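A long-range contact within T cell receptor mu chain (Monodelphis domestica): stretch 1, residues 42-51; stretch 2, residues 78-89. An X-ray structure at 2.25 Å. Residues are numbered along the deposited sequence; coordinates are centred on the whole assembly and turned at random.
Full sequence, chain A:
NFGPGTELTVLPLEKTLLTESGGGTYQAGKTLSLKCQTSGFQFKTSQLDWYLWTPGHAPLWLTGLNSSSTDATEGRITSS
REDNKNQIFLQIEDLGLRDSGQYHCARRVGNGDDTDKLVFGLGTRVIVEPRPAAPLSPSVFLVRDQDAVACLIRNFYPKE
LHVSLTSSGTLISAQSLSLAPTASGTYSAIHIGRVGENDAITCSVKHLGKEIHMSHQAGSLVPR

Stretch 1 42-51: QFKTSQLDWY
Stretch 2 (78-89) TSSREDNKNQIF

Stretch 2 is a hairpin: a strand through residues 78-82 turns at Asp 83 to Asn 86 and returns as strand 87-89. Backbone bonds tie its arms, with Phe 89 N to Ser 80 O at 2.8 Å and Glu 82 N to Gln 87 O at 3.0 Å. Asn 86 takes positive phi (57/42), while the strand residues remain extended. After Gln 42, a type I turn runs from Phe 43 to Ser 46, with Lys 44 at -60/-38 and Thr 45 at -90/11, closed by Ser 46 N to Phe 43 O at 3.1 Å; the chain then extends into a strand that includes residues 48-51. That strand and strand 87-89 run in broadly the same direction, 42° apart, with their axes approaching to 8.6 Å. This is side-chain packing, with CA of Leu 48 lying 7.8 Å from CA of Ile 88; at the turns the backbones draw closer, CA of Phe 43 to CA of Asn 86 being 5.9 Å.

Phe 43 is the plug. With chi1 t and chi2 82°, its ring enters the turn end of the hairpin, and 137 Å² of the residue is covered. Asn 86 CA sits 3.5 Å from the Phe 43 ring centroid, 11° off the normal, a CH-pi contact in which backbone serves as the packing surface. Asp 83 OD1 approaches the ring edge, 3.5 Å from Phe 43 CE2.

Arg 81 supplies the polar clamp. Its CB points sideways, but the bent chain (chi1 -114°, off the wells; chi2 t; chi3 p) brings the guanidinium to the stretch 1 turn, where NH1 and NH2 of Arg 81 each donate to Lys 44 O at 3.1 Å. A planar group with two donors suits a single carbonyl near its plane. Phe 43 CE2 lies over one guanidinium face, and the Arg 81 CG to Phe 43 CZ distance is 3.6 Å, so the aliphatic part also packs. Arg 81 NE forms a salt bridge with Asp 83 OD1 at 3.2 Å, its hydrogen bond weak. In the receiving turn, Ser 46 OG (chi1 p) donates to Phe 43 O at 2.8 Å.

Deeper in, Ile 88 (chi1 p, chi2 t) points toward stretch 1 and meets three apolar side chains: its CG2 is 3.4 Å from Leu 48 CD1 and 3.8 Å from Phe 43 CZ, and its CD1 is 3.7 Å from Trp 50 CD1. Branching at CB lets it fill this buried space. Leu 48 (m, t) and Trp 50 (m, chi2 96°) both point toward the hairpin, while Asp 49 between them points away, the alternation expected of a strand.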

# COMPACT_ATOMS: atom_id res chain seq x y z
N GLN A 42 -18.77 23.39 16.33
CA GLN A 42 -18.17 24.61 16.86
C GLN A 42 -16.67 24.57 16.60
O GLN A 42 -15.94 23.73 17.15
CB GLN A 42 -18.50 24.77 18.34
CG GLN A 42 -18.76 26.22 18.76
CD GLN A 42 -17.47 27.02 18.87
OE1 GLN A 42 -16.39 26.45 19.06
NE2 GLN A 42 -17.57 28.34 18.76
N PHE A 43 -16.21 25.47 15.73
CA PHE A 43 -14.86 25.36 15.17
C PHE A 43 -13.78 25.68 16.20
O PHE A 43 -12.81 24.93 16.32
CB PHE A 43 -14.70 26.29 13.96
CG PHE A 43 -13.35 26.17 13.30
CD1 PHE A 43 -13.10 25.14 12.40
CD2 PHE A 43 -12.33 27.05 13.59
CE1 PHE A 43 -11.86 25.00 11.79
CE2 PHE A 43 -11.08 26.93 12.99
CZ PHE A 43 -10.85 25.90 12.08
N LYS A 44 -13.91 26.80 16.91
CA LYS A 44 -12.80 27.31 17.70
C LYS A 44 -12.37 26.29 18.75
O LYS A 44 -11.17 26.11 19.00
CB LYS A 44 -13.17 28.64 18.36
N THR A 45 -13.33 25.59 19.35
CA THR A 45 -13.10 24.65 20.45
C THR A 45 -12.82 23.23 19.98
O THR A 45 -12.82 22.31 20.81
CB THR A 45 -14.31 24.62 21.40
OG1 THR A 45 -15.48 24.24 20.66
CG2 THR A 45 -14.56 25.97 22.07
N SER A 46 -12.59 23.01 18.69
CA SER A 46 -12.50 21.66 18.15
C SER A 46 -11.07 21.17 18.10
O SER A 46 -10.11 21.93 18.23
CB SER A 46 -13.11 21.58 16.75
OG SER A 46 -12.22 22.20 15.83
N GLN A 47 -10.94 19.86 17.93
CA GLN A 47 -9.67 19.17 17.75
C GLN A 47 -9.67 18.50 16.38
O GLN A 47 -10.53 17.67 16.10
CB GLN A 47 -9.45 18.14 18.85
CG GLN A 47 -8.26 17.23 18.57
CD GLN A 47 -6.92 17.92 18.82
OE1 GLN A 47 -6.74 18.60 19.84
NE2 GLN A 47 -5.97 17.74 17.90
N LEU A 48 -8.69 18.87 15.55
CA LEU A 48 -8.62 18.51 14.14
C LEU A 48 -7.23 17.99 13.80
O LEU A 48 -6.23 18.53 14.29
CB LEU A 48 -8.95 19.74 13.26
CG LEU A 48 -10.35 20.32 13.50
CD1 LEU A 48 -10.68 21.48 12.58
CD2 LEU A 48 -11.32 19.22 13.26
N ASP A 49 -7.15 16.98 12.93
CA ASP A 49 -5.90 16.31 12.58
C ASP A 49 -5.86 16.00 11.08
O ASP A 49 -6.89 16.02 10.39
CB ASP A 49 -5.70 14.99 13.33
CG ASP A 49 -5.77 15.13 14.84
OD1 ASP A 49 -5.38 16.19 15.36
OD2 ASP A 49 -6.21 14.17 15.51
N TRP A 50 -4.68 15.66 10.60
CA TRP A 50 -4.48 15.16 9.24
C TRP A 50 -3.91 13.76 9.31
O TRP A 50 -2.94 13.52 10.04
CB TRP A 50 -3.53 16.06 8.45
CG TRP A 50 -4.10 17.39 8.06
CD1 TRP A 50 -3.96 18.58 8.71
CD2 TRP A 50 -4.88 17.67 6.89
NE1 TRP A 50 -4.60 19.58 8.02
CE2 TRP A 50 -5.18 19.04 6.90
CE3 TRP A 50 -5.35 16.88 5.83
CZ2 TRP A 50 -5.91 19.64 5.89
CZ3 TRP A 50 -6.10 17.49 4.83
CH2 TRP A 50 -6.37 18.86 4.87
N TYR A 51 -4.53 12.83 8.58
CA TYR A 51 -4.07 11.45 8.47
C TYR A 51 -3.79 11.11 7.02
O TYR A 51 -4.54 11.55 6.13
CB TYR A 51 -5.10 10.46 9.03
CG TYR A 51 -5.05 10.32 10.52
CD1 TYR A 51 -5.55 11.31 11.34
CD2 TYR A 51 -4.50 9.20 11.11
CE1 TYR A 51 -5.49 11.20 12.72
CE2 TYR A 51 -4.43 9.07 12.47
CZ TYR A 51 -4.93 10.07 13.27
OH TYR A 51 -4.86 9.94 14.64
N THR A 78 3.54 20.60 9.02
CA THR A 78 2.88 21.51 9.96
C THR A 78 1.42 21.70 9.57
O THR A 78 1.01 21.40 8.45
CB THR A 78 3.56 22.90 10.05
OG1 THR A 78 3.65 23.46 8.74
CG2 THR A 78 4.98 22.82 10.65
N SER A 79 0.63 22.19 10.51
CA SER A 79 -0.76 22.52 10.25
C SER A 79 -1.08 23.87 10.89
O SER A 79 -0.35 24.35 11.76
CB SER A 79 -1.70 21.43 10.76
OG SER A 79 -1.42 21.16 12.12
N SER A 80 -2.16 24.49 10.45
CA SER A 80 -2.53 25.80 10.96
C SER A 80 -4.01 26.01 10.73
O SER A 80 -4.67 25.23 10.03
CB SER A 80 -1.70 26.91 10.30
OG SER A 80 -1.87 26.87 8.89
N ARG A 81 -4.52 27.10 11.30
CA ARG A 81 -5.95 27.38 11.41
C ARG A 81 -6.29 28.78 10.93
O ARG A 81 -5.54 29.73 11.16
CB ARG A 81 -6.40 27.25 12.86
CG ARG A 81 -7.35 26.12 13.09
CD ARG A 81 -7.46 25.79 14.57
NE ARG A 81 -8.06 26.87 15.34
CZ ARG A 81 -8.89 26.68 16.36
NH1 ARG A 81 -9.23 25.45 16.71
NH2 ARG A 81 -9.38 27.72 17.03
N GLU A 82 -7.45 28.91 10.28
CA GLU A 82 -8.03 30.19 9.89
C GLU A 82 -9.42 30.28 10.52
O GLU A 82 -10.38 29.70 10.00
CB GLU A 82 -8.09 30.32 8.37
CG GLU A 82 -8.84 31.55 7.87
CD GLU A 82 -7.94 32.74 7.66
OE1 GLU A 82 -8.47 33.87 7.51
OE2 GLU A 82 -6.71 32.55 7.63
N ASP A 83 -9.53 31.02 11.63
CA ASP A 83 -10.73 30.93 12.46
C ASP A 83 -11.94 31.58 11.82
O ASP A 83 -13.05 31.04 11.90
CB ASP A 83 -10.47 31.55 13.83
CG ASP A 83 -9.61 30.66 14.70
OD1 ASP A 83 -9.20 29.59 14.21
OD2 ASP A 83 -9.33 31.04 15.85
N ASN A 84 -11.77 32.73 11.17
CA ASN A 84 -12.96 33.37 10.61
C ASN A 84 -13.54 32.58 9.44
O ASN A 84 -14.69 32.83 9.06
CB ASN A 84 -12.66 34.83 10.20
CG ASN A 84 -11.52 34.97 9.19
OD1 ASN A 84 -11.14 34.01 8.52
ND2 ASN A 84 -10.99 36.18 9.08
N LYS A 85 -12.81 31.59 8.91
CA LYS A 85 -13.28 30.78 7.80
C LYS A 85 -13.51 29.32 8.18
O LYS A 85 -13.94 28.54 7.32
CB LYS A 85 -12.29 30.89 6.62
CG LYS A 85 -12.72 31.88 5.52
CD LYS A 85 -11.53 32.39 4.70
CE LYS A 85 -11.96 32.98 3.35
NZ LYS A 85 -11.09 32.52 2.20
N ASN A 86 -13.25 28.93 9.43
CA ASN A 86 -13.45 27.54 9.87
C ASN A 86 -12.65 26.55 9.02
O ASN A 86 -13.12 25.46 8.68
CB ASN A 86 -14.93 27.18 9.87
CG ASN A 86 -15.72 27.85 11.00
OD1 ASN A 86 -15.24 28.76 11.67
ND2 ASN A 86 -16.93 27.37 11.23
N GLN A 87 -11.41 26.89 8.69
CA GLN A 87 -10.54 26.02 7.91
C GLN A 87 -9.30 25.65 8.70
O GLN A 87 -8.87 26.40 9.58
CB GLN A 87 -10.12 26.70 6.60
CG GLN A 87 -11.29 27.19 5.75
CD GLN A 87 -10.85 28.24 4.75
OE1 GLN A 87 -9.90 28.98 5.00
NE2 GLN A 87 -11.52 28.31 3.61
N ILE A 88 -8.74 24.47 8.41
CA ILE A 88 -7.38 24.14 8.83
C ILE A 88 -6.58 23.73 7.60
O ILE A 88 -7.14 23.25 6.61
CB ILE A 88 -7.28 23.03 9.90
CG1 ILE A 88 -7.46 21.64 9.28
CG2 ILE A 88 -8.25 23.28 11.01
CD1 ILE A 88 -6.83 20.54 10.10
N PHE A 89 -5.27 23.91 7.69
CA PHE A 89 -4.36 23.69 6.58
C PHE A 89 -3.29 22.68 6.95
O PHE A 89 -2.99 22.47 8.13
CB PHE A 89 -3.72 24.98 6.13
CG PHE A 89 -4.71 26.06 5.85
CD1 PHE A 89 -5.18 26.87 6.88
CD2 PHE A 89 -5.22 26.24 4.57
CE1 PHE A 89 -6.12 27.85 6.64
CE2 PHE A 89 -6.16 27.22 4.31
CZ PHE A 89 -6.61 28.03 5.35